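Local coordinates for type 2A phosphatase-associated protein 42 (Saccharomyces cerevisiae, PDB 2V0P) that inhibits the PP2A-type phosphatase SIT4 and associates with PP2A catalytic subunits, acting in TOR signalling in response to the nitrogen source, at residues S3-Y15 and K71-R85. Residues are numbered along the deposited sequence; the frame is centred on the assembly and turned at random.
Sequences SVTEQFNDIISLY and KFLAVDYYLGLLISR
Helices 4-15 and 75-83 run in broadly the same direction, their axes inclined by 31° and 11.5 Å apart at closest approach. Midway along the contact, Ile12 sets its CD1 methyl over one face of the Tyr78 ring, 3.3 Å from the centroid and almost on the ring normal, a CH-pi contact; the CG2 of Ile12 lies alongside the phenol oxygen. Tyr77 CD2 lies over the opposite face, so that the Tyr78 ring sits between the Ile12 methyl and its own sequence neighbour. The edge of Tyr78 points at the face of Tyr15 in an offset edge-to-face pair, planes at 77°. Phe8, its CG anti to the backbone N (chi1 -151°), reaches across to bring CZ 3.7 Å from Tyr78 CD1, while CE2 of the same ring meets Lys71 O edge-on at 3.3 Å. The Phe8 and Phe72 rings meet obliquely, and Val4 CG2 comes 3.5 Å from Phe72 CZ. Replacing Tyr78 by an alanine would probably open a gap between the helices, leaving the Ile12 methyl without its aromatic face and Phe8 and Tyr15 unlinked.

Polar groups join the apolar packing toward the ends. Lys71 bends at chi3 and chi4 to bring NZ to Thr5 OG1, a 2.8 Å hydrogen bond, and the same ammonium also binds Ala68 O. At the far end Leu81 and Leu82 pack on Tyr15, whose OH rests over one face of the Arg85 guanidinium without bonding to it; NH1 of that group donates to Leu81 O at 2.8 Å.

Leu42 of helix 29-52 also touches Phe8. The whole illustrates packing of a helix, and the residues flanking it, through an aromatic cluster of Phe8, Tyr15, Phe72 and Tyr78 in the tetratricopeptide repeat-like N-terminal domain of Tap42.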
# COMPACT_ATOMS: atom_id res chain seq x y z
N SER A 3 33.61 12.53 -24.70
CA SER A 3 32.46 12.21 -25.55
C SER A 3 31.20 11.88 -24.73
O SER A 3 31.28 11.52 -23.57
CB SER A 3 32.82 11.00 -26.39
OG SER A 3 32.88 9.82 -25.58
N VAL A 4 30.05 12.02 -25.37
CA VAL A 4 28.77 11.52 -24.88
C VAL A 4 28.83 10.12 -24.26
O VAL A 4 28.25 9.93 -23.20
CB VAL A 4 27.61 11.63 -25.94
CG1 VAL A 4 27.41 13.06 -26.35
CG2 VAL A 4 27.88 10.79 -27.14
N THR A 5 29.57 9.19 -24.87
CA THR A 5 29.72 7.86 -24.34
C THR A 5 30.45 7.79 -22.99
O THR A 5 30.08 7.02 -22.13
CB THR A 5 30.41 6.88 -25.35
OG1 THR A 5 29.45 6.53 -26.32
CG2 THR A 5 30.82 5.63 -24.69
N GLU A 6 31.50 8.58 -22.87
CA GLU A 6 32.31 8.59 -21.68
C GLU A 6 31.48 9.19 -20.57
O GLU A 6 31.44 8.62 -19.49
CB GLU A 6 33.56 9.43 -21.89
CG GLU A 6 34.74 8.69 -22.49
CD GLU A 6 35.85 9.64 -22.96
OE1 GLU A 6 36.39 9.42 -24.07
OE2 GLU A 6 36.18 10.60 -22.22
N GLN A 7 30.80 10.29 -20.89
CA GLN A 7 29.92 10.97 -20.04
C GLN A 7 28.81 10.06 -19.49
O GLN A 7 28.57 10.03 -18.29
CB GLN A 7 29.35 12.17 -20.75
CG GLN A 7 30.39 13.34 -20.83
CD GLN A 7 29.74 14.63 -21.24
OE1 GLN A 7 28.82 14.64 -22.05
NE2 GLN A 7 30.21 15.73 -20.70
N PHE A 8 28.13 9.37 -20.40
CA PHE A 8 27.14 8.32 -20.03
C PHE A 8 27.66 7.24 -19.15
O PHE A 8 27.03 6.96 -18.07
CB PHE A 8 26.42 7.75 -21.20
CG PHE A 8 25.04 7.27 -20.85
CD1 PHE A 8 24.35 7.84 -19.77
CD2 PHE A 8 24.45 6.29 -21.56
CE1 PHE A 8 23.09 7.39 -19.43
CE2 PHE A 8 23.19 5.84 -21.24
CZ PHE A 8 22.51 6.38 -20.19
N ASN A 9 28.79 6.68 -19.55
CA ASN A 9 29.51 5.69 -18.76
C ASN A 9 29.87 6.15 -17.34
O ASN A 9 29.72 5.39 -16.40
CB ASN A 9 30.74 5.16 -19.50
CG ASN A 9 30.37 4.34 -20.74
OD1 ASN A 9 29.23 4.11 -20.98
ND2 ASN A 9 31.36 3.96 -21.53
N ASP A 10 30.34 7.38 -17.20
CA ASP A 10 30.63 7.93 -15.86
C ASP A 10 29.35 8.05 -15.03
O ASP A 10 29.36 7.72 -13.87
CB ASP A 10 31.36 9.27 -15.94
CG ASP A 10 32.74 9.15 -16.55
OD1 ASP A 10 33.22 8.01 -16.74
OD2 ASP A 10 33.37 10.21 -16.82
N ILE A 11 28.27 8.50 -15.63
CA ILE A 11 26.97 8.64 -14.99
C ILE A 11 26.54 7.27 -14.46
O ILE A 11 26.19 7.13 -13.26
CB ILE A 11 25.92 9.33 -15.89
CG1 ILE A 11 26.27 10.82 -16.02
CG2 ILE A 11 24.47 9.14 -15.29
CD1 ILE A 11 25.71 11.55 -17.17
N ILE A 12 26.67 6.23 -15.29
CA ILE A 12 26.10 4.95 -14.95
C ILE A 12 26.91 4.34 -13.82
O ILE A 12 26.37 3.74 -12.90
CB ILE A 12 26.06 3.99 -16.18
CG1 ILE A 12 25.11 4.50 -17.24
CG2 ILE A 12 25.79 2.56 -15.75
CD1 ILE A 12 24.09 5.45 -16.78
N SER A 13 28.22 4.58 -13.86
CA SER A 13 29.12 4.15 -12.82
C SER A 13 28.83 4.84 -11.46
O SER A 13 28.91 4.21 -10.44
CB SER A 13 30.54 4.37 -13.26
OG SER A 13 31.44 3.84 -12.32
N LEU A 14 28.53 6.13 -11.48
CA LEU A 14 28.20 6.84 -10.25
C LEU A 14 26.95 6.21 -9.66
O LEU A 14 26.93 5.92 -8.50
CB LEU A 14 28.00 8.34 -10.49
CG LEU A 14 29.27 9.16 -10.75
CD1 LEU A 14 28.90 10.55 -11.22
CD2 LEU A 14 30.14 9.22 -9.51
N TYR A 15 25.97 5.97 -10.50
CA TYR A 15 24.74 5.31 -10.13
C TYR A 15 25.00 3.97 -9.45
O TYR A 15 24.61 3.79 -8.32
CB TYR A 15 23.77 5.15 -11.32
CG TYR A 15 22.51 4.43 -10.88
CD1 TYR A 15 21.54 5.10 -10.10
CD2 TYR A 15 22.31 3.10 -11.17
CE1 TYR A 15 20.38 4.46 -9.66
CE2 TYR A 15 21.15 2.41 -10.74
CZ TYR A 15 20.20 3.10 -9.98
OH TYR A 15 19.07 2.45 -9.55
N LYS A 71 22.98 2.40 -26.21
CA LYS A 71 23.08 2.71 -24.78
C LYS A 71 22.18 3.89 -24.39
O LYS A 71 21.57 3.87 -23.38
CB LYS A 71 24.51 3.18 -24.44
CG LYS A 71 25.45 2.11 -23.97
CD LYS A 71 26.94 2.54 -24.02
CE LYS A 71 27.22 4.05 -24.29
NZ LYS A 71 27.89 4.24 -25.68
N PHE A 72 22.17 4.91 -25.23
CA PHE A 72 21.55 6.18 -24.98
C PHE A 72 20.03 6.12 -24.94
O PHE A 72 19.43 7.03 -24.48
CB PHE A 72 21.92 7.17 -26.07
CG PHE A 72 23.42 7.41 -26.20
CD1 PHE A 72 24.22 7.53 -25.09
CD2 PHE A 72 24.01 7.46 -27.45
CE1 PHE A 72 25.60 7.71 -25.21
CE2 PHE A 72 25.38 7.68 -27.60
CZ PHE A 72 26.17 7.79 -26.47
N LEU A 73 19.43 5.14 -25.55
CA LEU A 73 18.00 5.00 -25.51
C LEU A 73 17.63 4.82 -23.99
O LEU A 73 16.49 5.02 -23.58
CB LEU A 73 17.60 3.73 -26.29
CG LEU A 73 17.61 3.80 -27.83
CD1 LEU A 73 17.29 2.47 -28.48
CD2 LEU A 73 16.67 4.88 -28.37
N ALA A 74 18.59 4.42 -23.19
CA ALA A 74 18.34 4.31 -21.68
C ALA A 74 18.50 5.59 -20.80
O ALA A 74 18.35 5.52 -19.55
CB ALA A 74 19.08 3.24 -21.11
N VAL A 75 18.79 6.72 -21.40
CA VAL A 75 18.95 7.94 -20.64
C VAL A 75 17.68 8.22 -19.77
O VAL A 75 17.80 8.45 -18.64
CB VAL A 75 19.31 9.18 -21.45
CG1 VAL A 75 20.52 8.95 -22.36
CG2 VAL A 75 18.18 9.74 -22.19
N ASP A 76 16.48 8.12 -20.32
CA ASP A 76 15.30 8.32 -19.50
C ASP A 76 15.13 7.27 -18.40
O ASP A 76 14.57 7.60 -17.34
CB ASP A 76 14.08 8.39 -20.35
CG ASP A 76 14.10 9.57 -21.28
OD1 ASP A 76 14.34 10.68 -20.77
OD2 ASP A 76 13.87 9.36 -22.49
N TYR A 77 15.58 6.01 -18.64
CA TYR A 77 15.52 5.01 -17.65
C TYR A 77 16.36 5.46 -16.42
O TYR A 77 15.90 5.39 -15.29
CB TYR A 77 15.99 3.65 -18.13
CG TYR A 77 16.18 2.56 -17.11
CD1 TYR A 77 15.07 1.91 -16.46
CD2 TYR A 77 17.46 2.13 -16.77
CE1 TYR A 77 15.30 0.90 -15.54
CE2 TYR A 77 17.63 1.13 -15.88
CZ TYR A 77 16.50 0.53 -15.26
OH TYR A 77 16.69 -0.44 -14.39
N TYR A 78 17.59 5.93 -16.69
CA TYR A 78 18.49 6.27 -15.67
C TYR A 78 17.97 7.56 -14.91
O TYR A 78 18.18 7.68 -13.74
CB TYR A 78 19.92 6.43 -16.25
CG TYR A 78 20.62 5.10 -16.32
CD1 TYR A 78 20.78 4.43 -17.50
CD2 TYR A 78 21.06 4.48 -15.16
CE1 TYR A 78 21.39 3.24 -17.55
CE2 TYR A 78 21.66 3.24 -15.19
CZ TYR A 78 21.83 2.64 -16.40
OH TYR A 78 22.45 1.42 -16.47
N LEU A 79 17.35 8.48 -15.61
CA LEU A 79 16.74 9.64 -15.01
C LEU A 79 15.62 9.16 -14.06
O LEU A 79 15.54 9.61 -12.95
CB LEU A 79 16.24 10.64 -16.05
CG LEU A 79 17.20 11.59 -16.83
CD1 LEU A 79 16.39 12.34 -17.77
CD2 LEU A 79 17.95 12.54 -15.96
N GLY A 80 14.80 8.22 -14.52
CA GLY A 80 13.81 7.55 -13.65
C GLY A 80 14.35 7.05 -12.34
O GLY A 80 13.81 7.37 -11.29
N LEU A 81 15.41 6.29 -12.41
CA LEU A 81 16.05 5.72 -11.29
C LEU A 81 16.67 6.79 -10.33
O LEU A 81 16.57 6.69 -9.10
CB LEU A 81 17.11 4.77 -11.74
CG LEU A 81 16.75 3.48 -12.44
CD1 LEU A 81 18.03 2.82 -12.79
CD2 LEU A 81 15.89 2.60 -11.50
N LEU A 82 17.31 7.79 -10.91
CA LEU A 82 17.96 8.80 -10.08
C LEU A 82 16.97 9.71 -9.40
O LEU A 82 17.12 9.97 -8.24
CB LEU A 82 18.94 9.65 -10.93
CG LEU A 82 20.08 8.85 -11.57
CD1 LEU A 82 20.63 9.70 -12.71
CD2 LEU A 82 21.14 8.62 -10.66
N ILE A 83 15.99 10.22 -10.14
CA ILE A 83 15.00 11.11 -9.63
C ILE A 83 14.16 10.46 -8.50
O ILE A 83 13.89 11.08 -7.53
CB ILE A 83 14.08 11.62 -10.74
CG1 ILE A 83 14.89 12.44 -11.77
CG2 ILE A 83 13.00 12.57 -10.14
CD1 ILE A 83 14.16 12.90 -12.83
N SER A 84 13.82 9.19 -8.62
CA SER A 84 12.99 8.58 -7.55
C SER A 84 13.69 8.61 -6.19
O SER A 84 13.05 8.43 -5.14
CB SER A 84 12.61 7.16 -7.95
OG SER A 84 13.73 6.34 -7.91
N ARG A 85 15.01 8.90 -6.20
CA ARG A 85 15.84 8.82 -5.05
C ARG A 85 16.09 10.21 -4.34
O ARG A 85 16.64 10.25 -3.29
CB ARG A 85 17.16 8.14 -5.40
CG ARG A 85 17.17 6.66 -5.43
CD ARG A 85 18.32 6.10 -6.24
NE ARG A 85 18.35 4.64 -6.13
CZ ARG A 85 17.57 3.81 -6.81
NH1 ARG A 85 16.72 4.27 -7.71
NH2 ARG A 85 17.64 2.50 -6.59